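Local coordinates for uncharacterized bacterial lipoprotein (Bacteroides thetaiotaomicron VPI-5482, PDB 3GF6) that is of unknown function, an all-beta bacterial lipoprotein whose sequence family is grouped with the C1q and TNF superfamily, at residues Y8-V13 against F154-G159; F59-K64 against F190-N195. All blocks are in the same frame, centred on the assembly; numbering follows the deposited sequence.

Contact 1: Y8-V13 against F154-G159; sequences YPVGDV and FMCKGG
One face of the Gly158-Gly159 peptide carries Gly11 O, which stands 3.0 Å from Gly158 C, almost straight above that carbon; neither glycine has a side chain on the side facing the loop, which lets the oxygen come so near. Asp12 lies over the same face, and its CA makes a C-H...O contact with Gly158 O at 3.5 Å. The preceding peptide is met at its edge: Gly158 N sends a nearly straight hydrogen bond (170°) to Val13 O, 2.9 Å away, and lies in the plane of that carbonyl. Lys157 CA adds a weaker C-H...O contact to Val13 O, 3.3 Å.

Asp12 is the centre of an inverse gamma turn, closed by a weak bond from Val13 N to Gly11 O; the turn leads the chain into strand 14-16, which pairs antiparallel with 153-158. The Asp12 CB points away from 154-159, but the carboxylate turns back: OD1 is 3.4 Å from Gly159 CA and accepts a hydrogen bond from Met160 N. On the apolar side Cys156 SG, anti to its backbone N, meets Val13 CG1 at 4.1 Å and Val10 CG1 at 4.2 Å, and Tyr135 of strand 129-139 touches both Val10 and Cys156.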
loop_
_atom_site.group_PDB
_atom_site.type_symbol
_atom_site.label_atom_id
_atom_site.label_comp_id
_atom_site.label_asym_id
_atom_site.label_seq_id
_atom_site.Cartn_x
_atom_site.Cartn_y
_atom_site.Cartn_z
ATOM N N TYR A 8 -4.536 -6.064 13.622
ATOM C CA TYR A 8 -3.220 -5.536 13.305
ATOM C C TYR A 8 -3.185 -3.997 13.083
ATOM O O TYR A 8 -2.822 -3.527 11.997
ATOM C CB TYR A 8 -2.728 -6.213 12.045
ATOM C CG TYR A 8 -2.490 -7.718 12.107
ATOM C CD1 TYR A 8 -1.692 -8.294 13.093
ATOM C CD2 TYR A 8 -2.987 -8.540 11.118
ATOM C CE1 TYR A 8 -1.414 -9.689 13.104
ATOM C CE2 TYR A 8 -2.738 -9.924 11.121
ATOM C CZ TYR A 8 -1.920 -10.487 12.092
ATOM O OH TYR A 8 -1.670 -11.853 12.069
ATOM N N PRO A 9 -3.544 -3.207 14.117
ATOM C CA PRO A 9 -3.582 -1.750 13.963
ATOM C C PRO A 9 -2.198 -1.093 13.888
ATOM O O PRO A 9 -1.267 -1.504 14.583
ATOM C CB PRO A 9 -4.324 -1.276 15.221
ATOM C CG PRO A 9 -3.951 -2.285 16.281
ATOM C CD PRO A 9 -3.856 -3.626 15.485
ATOM N N VAL A 10 -2.107 -0.045 13.088
ATOM C CA VAL A 10 -0.940 0.817 13.052
ATOM C C VAL A 10 -1.471 2.209 13.109
ATOM O O VAL A 10 -2.355 2.571 12.316
ATOM C CB VAL A 10 -0.101 0.593 11.809
ATOM C CG1 VAL A 10 1.026 1.664 11.674
ATOM C CG2 VAL A 10 0.456 -0.845 11.817
ATOM N N GLY A 11 -0.923 2.992 14.044
ATOM C CA GLY A 11 -1.341 4.353 14.264
ATOM C C GLY A 11 -0.490 5.386 13.537
ATOM O O GLY A 11 -0.198 5.255 12.346
ATOM N N ASP A 12 -0.072 6.420 14.281
ATOM C CA ASP A 12 0.719 7.508 13.695
ATOM C C ASP A 12 2.186 7.106 13.632
ATOM O O ASP A 12 3.012 7.516 14.437
ATOM C CB ASP A 12 0.500 8.808 14.457
ATOM C CG ASP A 12 -0.981 9.200 14.542
ATOM O OD1 ASP A 12 -1.747 8.988 13.553
ATOM O OD2 ASP A 12 -1.372 9.730 15.611
ATOM N N VAL A 13 2.494 6.251 12.668
ATOM C CA VAL A 13 3.792 5.643 12.572
ATOM C C VAL A 13 4.483 6.188 11.325
ATOM O O VAL A 13 3.860 6.361 10.281
ATOM C CB VAL A 13 3.697 4.116 12.494
ATOM C CG1 VAL A 13 5.021 3.524 12.094
ATOM C CG2 VAL A 13 3.237 3.568 13.808
ATOM N N PHE A 154 10.448 -1.400 4.855
ATOM C CA PHE A 154 11.274 -0.328 4.267
ATOM C C PHE A 154 10.628 1.054 4.473
ATOM O O PHE A 154 11.313 2.050 4.705
ATOM C CB PHE A 154 11.525 -0.585 2.768
ATOM C CG PHE A 154 12.206 -1.911 2.467
ATOM C CD1 PHE A 154 13.163 -2.445 3.319
ATOM C CD2 PHE A 154 11.816 -2.663 1.347
ATOM C CE1 PHE A 154 13.763 -3.679 3.038
ATOM C CE2 PHE A 154 12.403 -3.889 1.076
ATOM C CZ PHE A 154 13.371 -4.393 1.917
HETATM N N MSE A 155 9.293 1.096 4.372
HETATM C CA MSE A 155 8.529 2.321 4.539
HETATM C C MSE A 155 7.217 1.945 5.181
HETATM O O MSE A 155 6.518 1.013 4.749
HETATM C CB MSE A 155 8.248 3.045 3.210
HETATM C CG MSE A 155 7.687 4.466 3.365
HETATM SE SE MSE A 155 6.556 5.005 1.879
HETATM C CE MSE A 155 4.978 3.874 2.215
ATOM N N CYS A 156 6.872 2.672 6.227
ATOM C CA CYS A 156 5.582 2.480 6.881
ATOM C C CYS A 156 5.092 3.846 7.338
ATOM O O CYS A 156 5.722 4.481 8.177
ATOM C CB CYS A 156 5.697 1.518 8.084
ATOM S SG CYS A 156 4.101 1.149 8.846
ATOM N N LYS A 157 3.983 4.289 6.770
ATOM C CA LYS A 157 3.384 5.581 7.083
ATOM C C LYS A 157 1.908 5.397 7.388
ATOM O O LYS A 157 1.088 5.061 6.505
ATOM C CB LYS A 157 3.605 6.624 5.978
ATOM C CG LYS A 157 5.071 7.088 5.870
ATOM C CD LYS A 157 5.337 7.898 4.638
ATOM C CE LYS A 157 6.870 8.105 4.444
ATOM N NZ LYS A 157 7.620 8.819 5.545
ATOM N N GLY A 158 1.578 5.596 8.656
ATOM C CA GLY A 158 0.208 5.466 9.138
ATOM C C GLY A 158 -0.418 6.686 9.766
ATOM O O GLY A 158 0.250 7.622 10.243
ATOM N N GLY A 159 -1.732 6.688 9.774
ATOM C CA GLY A 159 -2.482 7.704 10.524
ATOM C C GLY A 159 -2.113 9.095 10.035
ATOM O O GLY A 159 -2.012 9.325 8.817
#

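Contact 2: F59-K64 against F190-N195; sequences FMIDLK and FNLFIN
Strands 56-62 and 187-198 run antiparallel here as neighbours in one sheet, the axes of 59-62 and 190-195 4.6 Å apart. Two hydrogen-bonded pairs hold them, Phe59 with Ile194 and Ile61 with Leu192. In the first, Ile194 N lies almost in line with the Phe59 C=O bond, 2.9 Å from Phe59 O, but its N-H is bent (147°); Phe59 N bonds back to Ile194 O. In the second, Ile61 N to Leu192 O is the shorter bond at 2.8 Å, and the return bond from Leu192 N to Ile61 O stretches to 3.2 Å.

Past the last bridge, Leu63 points its side chain toward the partner strand: CD1 sits over the centre of the Phe190 ring, 3.6 Å above the plane, while CD2 touches Leu192 CG. The Phe190 CG is anti to the backbone N (chi1 -173°). The backbones are further apart here, and a water lies 3.0 Å from Phe190 O. At the other end the Phe59 CG stands between N and the carbonyl carbon (chi1 54°). The ring's CE1 is 3.6 Å from Ile194 CD1. Ile61 and Leu192 run alongside each other on the same face, meeting through their CB atoms, and Ile61 CG1 also meets Ile194 CD1. On the opposite face of the sheet Met60 CB rests against Phe193 CD1 at 3.7 Å.

Strand 82-85 pairs with 56-62 and strand 129-139 with 187-198, while strand 112-123 of the second sheet meets Leu63 and Leu192 with Leu118, and Ile194 with Leu122.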
loop_
_atom_site.group_PDB
_atom_site.type_symbol
_atom_site.label_atom_id
_atom_site.label_comp_id
_atom_site.label_asym_id
_atom_site.label_seq_id
_atom_site.Cartn_x
_atom_site.Cartn_y
_atom_site.Cartn_z
ATOM N N PHE A 59 -9.610 -4.481 5.328
ATOM C CA PHE A 59 -9.246 -4.743 3.934
ATOM C C PHE A 59 -7.959 -4.114 3.551
ATOM O O PHE A 59 -7.458 -3.229 4.265
ATOM C CB PHE A 59 -10.364 -4.343 2.947
ATOM C CG PHE A 59 -10.833 -2.934 3.085
ATOM C CD1 PHE A 59 -10.165 -1.873 2.475
ATOM C CD2 PHE A 59 -11.943 -2.653 3.841
ATOM C CE1 PHE A 59 -10.632 -0.544 2.674
ATOM C CE2 PHE A 59 -12.401 -1.351 4.008
ATOM C CZ PHE A 59 -11.757 -0.312 3.408
HETATM N N MSE A 60 -7.377 -4.609 2.451
HETATM C CA MSE A 60 -6.158 -4.049 1.976
HETATM C C MSE A 60 -6.267 -3.672 0.502
HETATM O O MSE A 60 -7.165 -4.123 -0.211
HETATM C CB MSE A 60 -4.960 -4.983 2.247
HETATM C CG MSE A 60 -5.047 -6.221 1.520
HETATM SE SE MSE A 60 -4.069 -6.169 -0.180
HETATM C CE MSE A 60 -4.286 -8.099 -0.265
ATOM N N ILE A 61 -5.344 -2.798 0.104
ATOM C CA ILE A 61 -5.329 -2.263 -1.253
ATOM C C ILE A 61 -4.022 -2.696 -1.906
ATOM O O ILE A 61 -2.904 -2.509 -1.364
ATOM C CB ILE A 61 -5.417 -0.718 -1.285
ATOM C CG1 ILE A 61 -6.634 -0.211 -0.521
ATOM C CG2 ILE A 61 -5.396 -0.208 -2.767
ATOM C CD1 ILE A 61 -7.948 -0.741 -1.029
ATOM N N ASP A 62 -4.144 -3.296 -3.090
ATOM C CA ASP A 62 -2.976 -3.524 -3.961
ATOM C C ASP A 62 -2.785 -2.224 -4.726
ATOM O O ASP A 62 -3.658 -1.819 -5.499
ATOM C CB ASP A 62 -3.200 -4.668 -4.966
ATOM C CG ASP A 62 -3.170 -6.060 -4.314
ATOM O OD1 ASP A 62 -2.881 -6.211 -3.115
ATOM O OD2 ASP A 62 -3.479 -7.029 -5.015
ATOM N N LEU A 63 -1.646 -1.572 -4.528
ATOM C CA LEU A 63 -1.413 -0.231 -5.080
ATOM C C LEU A 63 -0.800 -0.331 -6.470
ATOM O O LEU A 63 0.242 -0.967 -6.669
ATOM C CB LEU A 63 -0.499 0.576 -4.178
ATOM C CG LEU A 63 -1.156 1.009 -2.853
ATOM C CD1 LEU A 63 -0.008 1.483 -1.947
ATOM C CD2 LEU A 63 -2.194 2.079 -3.057
ATOM N N LYS A 64 -1.463 0.295 -7.433
ATOM C CA LYS A 64 -1.057 0.192 -8.827
ATOM C C LYS A 64 -1.181 1.554 -9.514
ATOM O O LYS A 64 -1.967 2.388 -9.080
ATOM C CB LYS A 64 -1.934 -0.834 -9.573
ATOM C CG LYS A 64 -1.834 -2.236 -9.000
ATOM C CD LYS A 64 -2.648 -3.258 -9.810
ATOM C CE LYS A 64 -2.593 -4.584 -9.069
ATOM N NZ LYS A 64 -3.289 -5.670 -9.775
ATOM N N PHE A 190 3.842 -3.468 -1.895
ATOM C CA PHE A 190 3.403 -2.047 -1.730
ATOM C C PHE A 190 1.900 -2.023 -1.635
ATOM O O PHE A 190 1.204 -2.389 -2.584
ATOM C CB PHE A 190 3.972 -1.184 -2.851
ATOM C CG PHE A 190 3.732 0.289 -2.709
ATOM C CD1 PHE A 190 3.905 0.958 -1.483
ATOM C CD2 PHE A 190 3.404 1.042 -3.845
ATOM C CE1 PHE A 190 3.685 2.354 -1.386
ATOM C CE2 PHE A 190 3.174 2.409 -3.747
ATOM C CZ PHE A 190 3.310 3.059 -2.517
ATOM N N ASN A 191 1.409 -1.699 -0.431
ATOM C CA ASN A 191 -0.002 -1.822 -0.100
ATOM C C ASN A 191 -0.469 -0.757 0.873
ATOM O O ASN A 191 0.341 -0.120 1.551
ATOM C CB ASN A 191 -0.340 -3.174 0.552
ATOM C CG ASN A 191 0.013 -4.358 -0.309
ATOM O OD1 ASN A 191 -0.842 -4.931 -1.044
ATOM N ND2 ASN A 191 1.268 -4.764 -0.227
ATOM N N LEU A 192 -1.783 -0.570 0.911
ATOM C CA LEU A 192 -2.464 0.055 2.041
ATOM C C LEU A 192 -3.158 -1.034 2.861
ATOM O O LEU A 192 -3.760 -1.974 2.304
ATOM C CB LEU A 192 -3.525 1.064 1.615
ATOM C CG LEU A 192 -3.091 2.282 0.803
ATOM C CD1 LEU A 192 -4.321 3.170 0.473
ATOM C CD2 LEU A 192 -2.076 3.083 1.545
ATOM N N PHE A 193 -3.075 -0.910 4.173
ATOM C CA PHE A 193 -3.806 -1.753 5.114
ATOM C C PHE A 193 -4.781 -0.869 5.900
ATOM O O PHE A 193 -4.367 0.197 6.406
ATOM C CB PHE A 193 -2.801 -2.493 6.032
ATOM C CG PHE A 193 -1.967 -3.509 5.299
ATOM C CD1 PHE A 193 -2.460 -4.764 5.003
ATOM C CD2 PHE A 193 -0.678 -3.234 4.948
ATOM C CE1 PHE A 193 -1.732 -5.660 4.286
ATOM C CE2 PHE A 193 0.078 -4.145 4.255
ATOM C CZ PHE A 193 -0.430 -5.398 3.971
ATOM N N ILE A 194 -6.063 -1.254 5.892
ATOM C CA ILE A 194 -7.157 -0.431 6.413
ATOM C C ILE A 194 -8.078 -1.233 7.321
ATOM O O ILE A 194 -8.312 -2.422 7.095
ATOM C CB ILE A 194 -7.991 0.208 5.242
ATOM C CG1 ILE A 194 -7.137 1.178 4.457
ATOM C CG2 ILE A 194 -9.268 0.967 5.791
ATOM C CD1 ILE A 194 -7.660 1.394 3.012
ATOM N N ASN A 195 -8.637 -0.587 8.346
ATOM C CA ASN A 195 -9.773 -1.149 9.049
ATOM C C ASN A 195 -10.790 -0.034 9.282
ATOM O O ASN A 195 -10.416 1.048 9.668
ATOM C CB ASN A 195 -9.410 -1.757 10.406
ATOM C CG ASN A 195 -10.613 -2.430 11.071
ATOM O OD1 ASN A 195 -11.303 -3.239 10.435
ATOM N ND2 ASN A 195 -10.916 -2.048 12.328
HETATM O O HOH W 1 0.476 -3.942 -5.041
#

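Overall arrangement
Both contacts belong to the same antiparallel sheet, where strand 129-139 lies between 153-158 of contact 1 and 187-198 of contact 2. Their centres are 12 Å apart, and they touch directly at Met155 CE and Phe190 CE1, 4.1 Å from each other. Contact 2 is the deeper, about 4 Å from the centre of the chain and buried throughout; contact 1 lies about 11 Å out, with Gly11 and Asp12 exposed. The chemistry follows the place. Contact 2 joins paired strands through repeated backbone bonds and large apolar side chains facing the second sheet. Contact 1 brings a loop onto a strand with one backbone bond, close glycine peptides and a carboxylate.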